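Long-range contacts in metallo-carboxypeptidase (Pseudomonas aeruginosa, PDB 4A38), which probably acts as a zinc-dependent carboxypeptidase of the M14 family, related to the cytosolic carboxypeptidases, removing residues from the C-terminus of peptide chains: residues 176-181 / 217-222; 181-186 / 271-276; 280-285 / 317-322. All blocks are in the same frame, centred on the assembly; numbering follows the deposited sequence.

Interaction 1. Residues 176-181 / 217-222. With ZN (zinc ion), chain C; BZS (L-benzylsuccinic acid), chain D.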
loop_
_atom_site.group_PDB
_atom_site.type_symbol
_atom_site.label_atom_id
_atom_site.label_comp_id
_atom_site.label_asym_id
_atom_site.label_seq_id
_atom_site.Cartn_x
_atom_site.Cartn_y
_atom_site.Cartn_z
ATOM N N ILE A 176 -3.877 8.751 2.689
ATOM C CA ILE A 176 -2.997 8.720 1.526
ATOM C C ILE A 176 -2.356 7.335 1.445
ATOM O O ILE A 176 -2.202 6.645 2.473
ATOM C CB ILE A 176 -1.914 9.836 1.584
ATOM C CG1 ILE A 176 -0.735 9.426 2.473
ATOM C CG2 ILE A 176 -2.552 11.130 2.070
ATOM C CD1 ILE A 176 -1.140 8.956 3.851
ATOM N N ALA A 177 -1.989 6.920 0.237
ATOM C CA ALA A 177 -1.442 5.588 0.086
ATOM C C ALA A 177 -0.295 5.359 -0.873
ATOM O O ALA A 177 -0.103 6.083 -1.847
ATOM C CB ALA A 177 -2.577 4.623 -0.262
ATOM N N GLN A 178 0.468 4.322 -0.551
ATOM C CA GLN A 178 1.597 3.841 -1.340
ATOM C C GLN A 178 2.765 4.797 -1.593
ATOM O O GLN A 178 3.228 4.932 -2.738
ATOM C CB GLN A 178 1.068 3.269 -2.678
ATOM C CG GLN A 178 1.850 2.062 -3.234
ATOM C CD GLN A 178 1.075 1.309 -4.313
ATOM O OE1 GLN A 178 -0.143 1.222 -4.252
ATOM N NE2 GLN A 178 1.782 0.756 -5.299
ATOM N N GLN A 179 3.240 5.457 -0.537
ATOM C CA GLN A 179 4.405 6.337 -0.663
ATOM C C GLN A 179 5.548 5.416 -1.085
ATOM O O GLN A 179 6.498 5.829 -1.748
ATOM C CB GLN A 179 4.771 6.988 0.673
ATOM C CG GLN A 179 3.805 8.052 1.164
ATOM C CD GLN A 179 4.346 8.788 2.368
ATOM O OE1 GLN A 179 5.265 9.606 2.249
ATOM N NE2 GLN A 179 3.785 8.496 3.545
ATOM N N HIS A 180 5.443 4.162 -0.661
ATOM C CA HIS A 180 6.421 3.135 -1.004
ATOM C C HIS A 180 5.821 2.365 -2.188
ATOM O O HIS A 180 4.857 1.600 -2.037
ATOM C CB HIS A 180 6.673 2.234 0.218
ATOM C CG HIS A 180 7.400 2.940 1.325
ATOM N ND1 HIS A 180 7.262 2.597 2.653
ATOM C CD2 HIS A 180 8.264 3.986 1.297
ATOM C CE1 HIS A 180 8.004 3.404 3.393
ATOM N NE2 HIS A 180 8.623 4.251 2.594
ATOM N N PRO A 181 6.397 2.562 -3.385
ATOM C CA PRO A 181 5.947 1.924 -4.630
ATOM C C PRO A 181 5.686 0.421 -4.633
ATOM O O PRO A 181 4.716 -0.031 -5.231
ATOM C CB PRO A 181 7.022 2.343 -5.641
ATOM C CG PRO A 181 8.246 2.486 -4.795
ATOM C CD PRO A 181 7.716 3.197 -3.572
ATOM N N VAL A 217 -5.662 10.478 -1.343
ATOM C CA VAL A 217 -4.605 10.477 -2.352
ATOM C C VAL A 217 -4.387 8.984 -2.632
ATOM O O VAL A 217 -3.646 8.305 -1.910
ATOM C CB VAL A 217 -3.282 11.117 -1.835
ATOM C CG1 VAL A 217 -2.222 11.051 -2.928
ATOM C CG2 VAL A 217 -3.509 12.568 -1.413
ATOM N N PRO A 218 -5.073 8.443 -3.657
ATOM C CA PRO A 218 -4.989 7.031 -4.066
ATOM C C PRO A 218 -3.563 6.509 -4.285
ATOM O O PRO A 218 -3.279 5.332 -4.042
ATOM C CB PRO A 218 -5.819 6.991 -5.343
ATOM C CG PRO A 218 -6.856 8.051 -5.088
ATOM C CD PRO A 218 -6.052 9.171 -4.486
ATOM N N ASN A 219 -2.675 7.371 -4.770
ATOM C CA ASN A 219 -1.288 6.970 -4.974
ATOM C C ASN A 219 -0.252 8.099 -4.849
ATOM O O ASN A 219 -0.196 9.025 -5.672
ATOM C CB ASN A 219 -1.116 6.264 -6.319
ATOM C CG ASN A 219 0.242 5.631 -6.443
ATOM O OD1 ASN A 219 1.238 6.315 -6.674
ATOM N ND2 ASN A 219 0.301 4.315 -6.249
ATOM N N MET A 220 0.586 7.981 -3.822
ATOM C CA MET A 220 1.629 8.954 -3.517
ATOM C C MET A 220 2.942 8.833 -4.287
ATOM O O MET A 220 3.793 9.696 -4.148
ATOM C CB MET A 220 1.989 8.873 -2.039
ATOM C CG MET A 220 0.971 9.453 -1.120
ATOM S SD MET A 220 0.889 11.222 -1.260
ATOM C CE MET A 220 2.655 11.675 -0.930
ATOM N N ASN A 221 3.123 7.784 -5.085
ATOM C CA ASN A 221 4.398 7.617 -5.781
ATOM C C ASN A 221 4.208 6.898 -7.122
ATOM O O ASN A 221 4.691 5.789 -7.317
ATOM C CB ASN A 221 5.340 6.803 -4.878
ATOM C CG ASN A 221 6.801 6.949 -5.251
ATOM O OD1 ASN A 221 7.142 7.230 -6.403
ATOM N ND2 ASN A 221 7.681 6.732 -4.272
ATOM N N PRO A 222 3.501 7.533 -8.077
ATOM C CA PRO A 222 3.278 6.903 -9.375
ATOM C C PRO A 222 4.544 6.538 -10.165
ATOM O O PRO A 222 4.562 5.533 -10.858
ATOM C CB PRO A 222 2.394 7.920 -10.099
ATOM C CG PRO A 222 2.839 9.221 -9.523
ATOM C CD PRO A 222 2.949 8.900 -8.052
HETATM ZN ZN ZN C . 5.800 1.440 3.533
HETATM C C1 BZS D . 6.752 0.599 5.868
HETATM C C2 BZS D . 6.992 0.903 7.349
HETATM C CA BZS D . 6.988 2.416 7.558
HETATM C C BZS D . 8.279 3.022 7.006
HETATM C CB BZS D . 6.860 2.767 9.040
HETATM O O1 BZS D . 5.634 0.154 5.533
HETATM O O2 BZS D . 7.686 0.852 5.079
HETATM O O3 BZS D . 9.351 2.444 7.280
HETATM O O4 BZS D . 8.182 4.065 6.325
HETATM O O HOH W 1 3.261 3.941 -5.462
#

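Interaction 2. Residues 181-186 / 271-276. With ZN (zinc ion), chain C; BZS (L-benzylsuccinic acid), chain D.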
loop_
_atom_site.group_PDB
_atom_site.type_symbol
_atom_site.label_atom_id
_atom_site.label_comp_id
_atom_site.label_asym_id
_atom_site.label_seq_id
_atom_site.Cartn_x
_atom_site.Cartn_y
_atom_site.Cartn_z
ATOM N N PRO A 181 6.397 2.562 -3.385
ATOM C CA PRO A 181 5.947 1.924 -4.630
ATOM C C PRO A 181 5.686 0.421 -4.633
ATOM O O PRO A 181 4.716 -0.031 -5.231
ATOM C CB PRO A 181 7.022 2.343 -5.641
ATOM C CG PRO A 181 8.246 2.486 -4.795
ATOM C CD PRO A 181 7.716 3.197 -3.572
ATOM N N GLY A 182 6.529 -0.360 -3.971
ATOM C CA GLY A 182 6.314 -1.793 -3.963
ATOM C C GLY A 182 5.142 -2.297 -3.134
ATOM O O GLY A 182 4.754 -3.459 -3.258
ATOM N N GLU A 183 4.559 -1.436 -2.306
ATOM C CA GLU A 183 3.454 -1.834 -1.440
ATOM C C GLU A 183 2.067 -1.662 -2.087
ATOM O O GLU A 183 1.205 -0.927 -1.593
ATOM C CB GLU A 183 3.568 -1.055 -0.118
ATOM C CG GLU A 183 4.770 -1.508 0.753
ATOM C CD GLU A 183 5.167 -0.496 1.830
ATOM O OE1 GLU A 183 4.325 0.347 2.237
ATOM O OE2 GLU A 183 6.340 -0.541 2.280
ATOM N N HIS A 184 1.860 -2.382 -3.189
ATOM C CA HIS A 184 0.624 -2.328 -3.966
ATOM C C HIS A 184 -0.694 -2.584 -3.246
ATOM O O HIS A 184 -1.751 -2.124 -3.694
ATOM C CB HIS A 184 0.758 -3.251 -5.172
ATOM C CG HIS A 184 1.795 -2.786 -6.145
ATOM N ND1 HIS A 184 1.479 -2.085 -7.286
ATOM C CD2 HIS A 184 3.148 -2.828 -6.092
ATOM C CE1 HIS A 184 2.591 -1.712 -7.894
ATOM N NE2 HIS A 184 3.619 -2.151 -7.191
ATOM N N MET A 185 -0.645 -3.316 -2.138
ATOM C CA MET A 185 -1.854 -3.574 -1.371
ATOM C C MET A 185 -2.460 -2.239 -0.950
ATOM O O MET A 185 -3.674 -2.129 -0.748
ATOM C CB MET A 185 -1.522 -4.394 -0.116
ATOM C CG MET A 185 -0.425 -3.782 0.750
ATOM S SD MET A 185 1.240 -4.198 0.192
ATOM C CE MET A 185 1.310 -5.929 0.708
ATOM N N ALA A 186 -1.614 -1.217 -0.842
ATOM C CA ALA A 186 -2.082 0.096 -0.415
ATOM C C ALA A 186 -3.113 0.713 -1.345
ATOM O O ALA A 186 -4.169 1.156 -0.874
ATOM C CB ALA A 186 -0.889 1.057 -0.224
ATOM N N ASP A 271 -1.985 6.602 6.986
ATOM C CA ASP A 271 -0.964 6.415 5.954
ATOM C C ASP A 271 -0.967 4.919 5.688
ATOM O O ASP A 271 -0.605 4.136 6.558
ATOM C CB ASP A 271 0.395 6.884 6.484
ATOM C CG ASP A 271 1.467 6.932 5.410
ATOM O OD1 ASP A 271 1.141 6.901 4.204
ATOM O OD2 ASP A 271 2.650 7.017 5.782
ATOM N N ILE A 272 -1.403 4.526 4.497
ATOM C CA ILE A 272 -1.518 3.117 4.151
ATOM C C ILE A 272 -0.267 2.499 3.531
ATOM O O ILE A 272 0.206 2.937 2.476
ATOM C CB ILE A 272 -2.735 2.889 3.215
ATOM C CG1 ILE A 272 -4.062 2.975 3.995
ATOM C CG2 ILE A 272 -2.683 1.484 2.655
ATOM C CD1 ILE A 272 -4.281 4.182 4.853
ATOM N N HIS A 273 0.258 1.470 4.199
ATOM C CA HIS A 273 1.464 0.780 3.754
ATOM C C HIS A 273 1.267 -0.736 3.715
ATOM O O HIS A 273 0.174 -1.250 3.958
ATOM C CB HIS A 273 2.643 1.079 4.694
ATOM C CG HIS A 273 3.055 2.518 4.739
ATOM N ND1 HIS A 273 4.270 2.954 4.251
ATOM C CD2 HIS A 273 2.453 3.610 5.266
ATOM C CE1 HIS A 273 4.395 4.251 4.477
ATOM N NE2 HIS A 273 3.306 4.671 5.091
ATOM N N GLY A 274 2.359 -1.430 3.408
ATOM C CA GLY A 274 2.362 -2.880 3.357
ATOM C C GLY A 274 3.645 -3.338 4.017
ATOM O O GLY A 274 4.698 -2.729 3.806
ATOM N N ASP A 275 3.583 -4.388 4.831
ATOM C CA ASP A 275 4.792 -4.875 5.498
ATOM C C ASP A 275 5.194 -6.254 4.979
ATOM O O ASP A 275 4.392 -7.181 4.977
ATOM C CB ASP A 275 4.590 -4.950 7.017
ATOM C CG ASP A 275 5.859 -5.367 7.744
ATOM O OD1 ASP A 275 6.769 -4.524 7.897
ATOM O OD2 ASP A 275 5.965 -6.538 8.137
ATOM N N GLU A 276 6.454 -6.382 4.567
ATOM C CA GLU A 276 6.996 -7.627 4.020
ATOM C C GLU A 276 7.079 -8.792 5.015
ATOM O O GLU A 276 6.731 -9.933 4.693
ATOM C CB GLU A 276 8.399 -7.354 3.437
ATOM C CG GLU A 276 8.435 -6.317 2.287
ATOM C CD GLU A 276 8.468 -4.861 2.753
ATOM O OE1 GLU A 276 8.183 -4.580 3.942
ATOM O OE2 GLU A 276 8.772 -3.986 1.906
HETATM ZN ZN ZN C . 5.800 1.440 3.533
HETATM C C1 BZS D . 6.752 0.599 5.868
HETATM C C2 BZS D . 6.992 0.903 7.349
HETATM C CA BZS D . 6.988 2.416 7.558
HETATM C C BZS D . 8.279 3.022 7.006
HETATM C CB BZS D . 6.860 2.767 9.040
HETATM O O1 BZS D . 5.634 0.154 5.533
HETATM O O2 BZS D . 7.686 0.852 5.079
HETATM O O3 BZS D . 9.351 2.444 7.280
HETATM O O4 BZS D . 8.182 4.065 6.325
HETATM O O HOH W 2 9.184 -1.404 2.233
HETATM O O HOH W 3 7.782 -2.062 4.785
#

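Interaction 3. Residues 280-285 / 317-322. With BZS (L-benzylsuccinic acid), chain D.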
loop_
_atom_site.group_PDB
_atom_site.type_symbol
_atom_site.label_atom_id
_atom_site.label_comp_id
_atom_site.label_asym_id
_atom_site.label_seq_id
_atom_site.Cartn_x
_atom_site.Cartn_y
_atom_site.Cartn_z
ATOM N N HIS A 280 0.318 -10.229 9.607
ATOM C CA HIS A 280 -0.863 -9.754 10.321
ATOM C C HIS A 280 -1.123 -8.316 9.914
ATOM O O HIS A 280 -0.185 -7.562 9.662
ATOM C CB HIS A 280 -0.644 -9.730 11.841
ATOM C CG HIS A 280 -0.250 -11.050 12.430
ATOM N ND1 HIS A 280 -1.173 -11.978 12.861
ATOM C CD2 HIS A 280 0.969 -11.591 12.668
ATOM C CE1 HIS A 280 -0.540 -13.036 13.338
ATOM N NE2 HIS A 280 0.760 -12.825 13.233
ATOM N N VAL A 281 -2.395 -7.942 9.854
ATOM C CA VAL A 281 -2.756 -6.566 9.554
ATOM C C VAL A 281 -2.674 -5.864 10.913
ATOM O O VAL A 281 -3.171 -6.390 11.925
ATOM C CB VAL A 281 -4.213 -6.462 9.012
ATOM C CG1 VAL A 281 -4.676 -5.010 9.013
ATOM C CG2 VAL A 281 -4.275 -7.016 7.590
ATOM N N PHE A 282 -2.033 -4.699 10.950
ATOM C CA PHE A 282 -1.908 -3.956 12.197
ATOM C C PHE A 282 -1.767 -2.462 11.958
ATOM O O PHE A 282 -1.710 -2.009 10.807
ATOM C CB PHE A 282 -0.708 -4.468 13.018
ATOM C CG PHE A 282 0.629 -4.307 12.334
ATOM C CD1 PHE A 282 1.070 -5.244 11.405
ATOM C CD2 PHE A 282 1.456 -3.222 12.640
ATOM C CE1 PHE A 282 2.331 -5.109 10.787
ATOM C CE2 PHE A 282 2.712 -3.074 12.031
ATOM C CZ PHE A 282 3.146 -4.022 11.104
ATOM N N ALA A 283 -1.707 -1.692 13.041
ATOM C CA ALA A 283 -1.582 -0.251 12.920
ATOM C C ALA A 283 -0.580 0.318 13.906
ATOM O O ALA A 283 -0.614 0.002 15.094
ATOM C CB ALA A 283 -2.941 0.408 13.127
ATOM N N ALA A 284 0.320 1.153 13.406
ATOM C CA ALA A 284 1.314 1.785 14.258
ATOM C C ALA A 284 0.778 3.172 14.585
ATOM O O ALA A 284 0.184 3.824 13.723
ATOM C CB ALA A 284 2.648 1.891 13.527
ATOM N N GLY A 285 0.984 3.619 15.822
ATOM C CA GLY A 285 0.500 4.919 16.252
ATOM C C GLY A 285 1.581 5.971 16.400
ATOM O O GLY A 285 2.659 5.842 15.829
ATOM N N HIS A 317 0.236 -8.274 17.261
ATOM C CA HIS A 317 1.509 -8.082 16.569
ATOM C C HIS A 317 1.640 -6.776 15.812
ATOM O O HIS A 317 0.658 -6.200 15.340
ATOM C CB HIS A 317 1.751 -9.226 15.592
ATOM C CG HIS A 317 1.891 -10.559 16.254
ATOM N ND1 HIS A 317 0.906 -11.094 17.053
ATOM C CD2 HIS A 317 2.905 -11.455 16.251
ATOM C CE1 HIS A 317 1.307 -12.263 17.519
ATOM N NE2 HIS A 317 2.519 -12.505 17.046
ATOM N N GLY A 318 2.883 -6.334 15.685
ATOM C CA GLY A 318 3.171 -5.099 14.987
ATOM C C GLY A 318 4.612 -4.704 15.242
ATOM O O GLY A 318 5.421 -5.541 15.667
ATOM N N TYR A 319 4.939 -3.439 14.989
ATOM C CA TYR A 319 6.296 -2.947 15.211
ATOM C C TYR A 319 6.498 -2.623 16.690
ATOM O O TYR A 319 5.534 -2.314 17.399
ATOM C CB TYR A 319 6.550 -1.671 14.405
ATOM C CG TYR A 319 6.398 -1.798 12.904
ATOM C CD1 TYR A 319 6.988 -2.853 12.208
ATOM C CD2 TYR A 319 5.711 -0.820 12.175
ATOM C CE1 TYR A 319 6.902 -2.935 10.816
ATOM C CE2 TYR A 319 5.617 -0.892 10.782
ATOM C CZ TYR A 319 6.216 -1.950 10.109
ATOM O OH TYR A 319 6.134 -2.017 8.732
ATOM N N PRO A 320 7.753 -2.687 17.172
ATOM C CA PRO A 320 8.046 -2.382 18.576
ATOM C C PRO A 320 7.580 -0.940 18.799
ATOM O O PRO A 320 7.705 -0.108 17.900
ATOM C CB PRO A 320 9.571 -2.508 18.649
ATOM C CG PRO A 320 9.901 -3.469 17.532
ATOM C CD PRO A 320 8.992 -2.993 16.435
ATOM N N ARG A 321 7.037 -0.634 19.971
ATOM C CA ARG A 321 6.582 0.731 20.199
ATOM C C ARG A 321 7.742 1.678 20.441
ATOM O O ARG A 321 8.837 1.265 20.831
ATOM C CB ARG A 321 5.620 0.803 21.385
ATOM C CG ARG A 321 6.293 0.730 22.751
ATOM C CD ARG A 321 5.255 0.823 23.868
ATOM N NE ARG A 321 4.155 -0.097 23.609
ATOM C CZ ARG A 321 2.925 0.277 23.275
ATOM N NH1 ARG A 321 2.623 1.565 23.167
ATOM N NH2 ARG A 321 2.001 -0.643 23.030
ATOM N N SER A 322 7.491 2.955 20.199
ATOM C CA SER A 322 8.497 3.978 20.400
ATOM C C SER A 322 8.491 4.486 21.839
ATOM O O SER A 322 7.434 4.652 22.447
ATOM C CB SER A 322 8.255 5.143 19.455
ATOM O OG SER A 322 9.032 6.250 19.867
HETATM C C1 BZS D . 6.752 0.599 5.868
HETATM C C2 BZS D . 6.992 0.903 7.349
HETATM C CA BZS D . 6.988 2.416 7.558
HETATM C C BZS D . 8.279 3.022 7.006
HETATM C CB BZS D . 6.860 2.767 9.040
HETATM O O1 BZS D . 5.634 0.154 5.533
HETATM O O2 BZS D . 7.686 0.852 5.079
HETATM O O3 BZS D . 9.351 2.444 7.280
HETATM O O4 BZS D . 8.182 4.065 6.325
#

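Interaction 1. Residues 176-181 / 217-222
I176 and V217 stand side by side on neighbouring parallel strands, their side chains pointing the same way and meeting through the two CG2 methyls at 3.9 Å. Just past this pair both chains leave the sheet, at V217 and A177, but stay in touch. The backbone first ties them: A177 N donates to V217 O, and M220 N to A177 O at 2.8 Å. M220 then takes over the apolar packing. Its chain, bent at chi2 and chi3, sets CG against I176 CB at 4.0 Å, while its CB runs alongside Q179 CG. Q179 OE1 accepts W243 NE1, and NE2 donates to D271 OD1.

N221 supplies the polar grip. A chi1 of -161°, CG opposite the backbone nitrogen, brings ND2 almost straight to Q179 O, 2.9 Å away, the acceptor lying in the N221 amide plane; its OD1 caps G224 N at the start of helix 222-226. N219 closes an Asx turn, its OD1 receiving N221 N from above the carbonyl plane. Q178 and N219 cross obliquely, N219 ND2 3.7 Å from Q178 CD and the amide planes 66° apart, while Q178 NE2 donates a hydrogen bond to P181 O. A water accepts from N219 ND2 and lies within hydrogen-bonding distance of Q178 O and N221 O.

H180, whose CB points away from 217-222, binds zinc through ND1 at 2.1 Å; its NE2 is hydrogen-bonded to D238 OD1. The arrangement is that of the M14 carboxypeptidase fold, where the loop at the C-terminal end of a central parallel strand carries the first zinc ligands.

Interaction 2. Residues 181-186 / 271-276
Chi1 of -70° sets E183 CG beside its own backbone N, and the chain then runs extended (chi2 162°) to carry the carboxylate to G274 and the metal. H273, with a similar chi1 of -63°, swings its ring from the strand to the same point. The two groups converge on the zinc ion: E183 chelates it with OE1 at 2.2 Å and OE2 at 2.4 Å, and H273 ND1 binds at 2.3 Å. H180 and both oxygens of one benzylsuccinate carboxylate complete the site.

Second-shell bonds hold each ligand in place. E183 OE1 accepts G274 N at 2.9 Å, the donor standing well above the carboxylate plane, so that this oxygen is shared between metal and backbone. H273 NE2, on the far side of the imidazole from the metal, gives a nearly straight bond to D271 OD2, with the acceptor in the ring plane; this would be expected to fix the ring rotation and make ND1 a stronger electron donor. D271 is itself held through OD1 by Q179. Two waters lie between E183 OE2 and the E276 carboxylate, which would be expected to ease the repulsion of the two acids.

The M185 sulfur packs against G274 CA at 3.6 Å, occupying the place beside the glycine where no CB stands. Further down, A186 CB presses on I272 CG2 at 3.4 Å, tighter than usual carbon contact, and sets the N-terminal part of helix 185-196 against strand 268-275. Bidentate glutamate and two histidine ND1 ligands, the second on an adjacent strand, form the zinc site characteristic of M14 metallocarboxypeptidases.

Interaction 3. Residues 280-285 / 317-322
Three aromatic contacts, H280 on H317, G318 over the F282 face and F282 against Y319, fasten the loop of 317-322 over edge strand 282-284 of the central sheet in the M14 carboxypeptidase domain. No hydrogen bond joins the two segments.

Stacking comes in two forms. The imidazoles of H280 and H317 lie face to face, centroids 4.4 Å apart and planes inclined by 24°, with H280 NE2 over the centre of the H317 ring; D356 takes the other nitrogen of H280. F282 and Y319 instead make a T-shaped pair with planes at 89°, the CE2 and CZ edge of the phenylalanine directed at the tyrosine face and the centroids 5.0 Å apart.

A CH-pi contact lies between these pairs: G318 CA sits over one face of the F282 ring, 3.6 Å from its centroid. The chi1 of 62° places the F282 ring between its backbone N and carbonyl carbon, which presents its face to G318 CA.

Apolar contact adds little more, with A284 CB at the edge of the Y319 ring.

Polar and ligand contacts of Y319 gather at its phenol end. The hydroxyl is hydrogen-bonded to D275 OD1 and weakly to OE2 of E348, the predicted proton donor/acceptor, and Y319 OH lies 3.3 Å from C2 of benzylsuccinate.

In the fold
Each contact has a segment on the mixed sheet of the zinc carboxypeptidase domain. Interactions 1 and 2 are centred 9 Å apart, share P181 and alternate along the chain; interaction 1 lies at strands 171-177 and 212-217, and interaction 2 at neighbouring strand 268-275. I176 O probably accepts I272 N between them. Interaction 3 comes later in sequence, at edge strand 282-284, with strand 343-350 separating it from 268-275 in the sheet. Its centre lies 14 Å from that of interaction 2 and 20 Å from that of interaction 1. D275 OD1 and Y319 OH, 2.7 Å apart, connect it to interaction 2. All three touch benzylsuccinate, two supplying the zinc ligands and the third a tyrosine near E348.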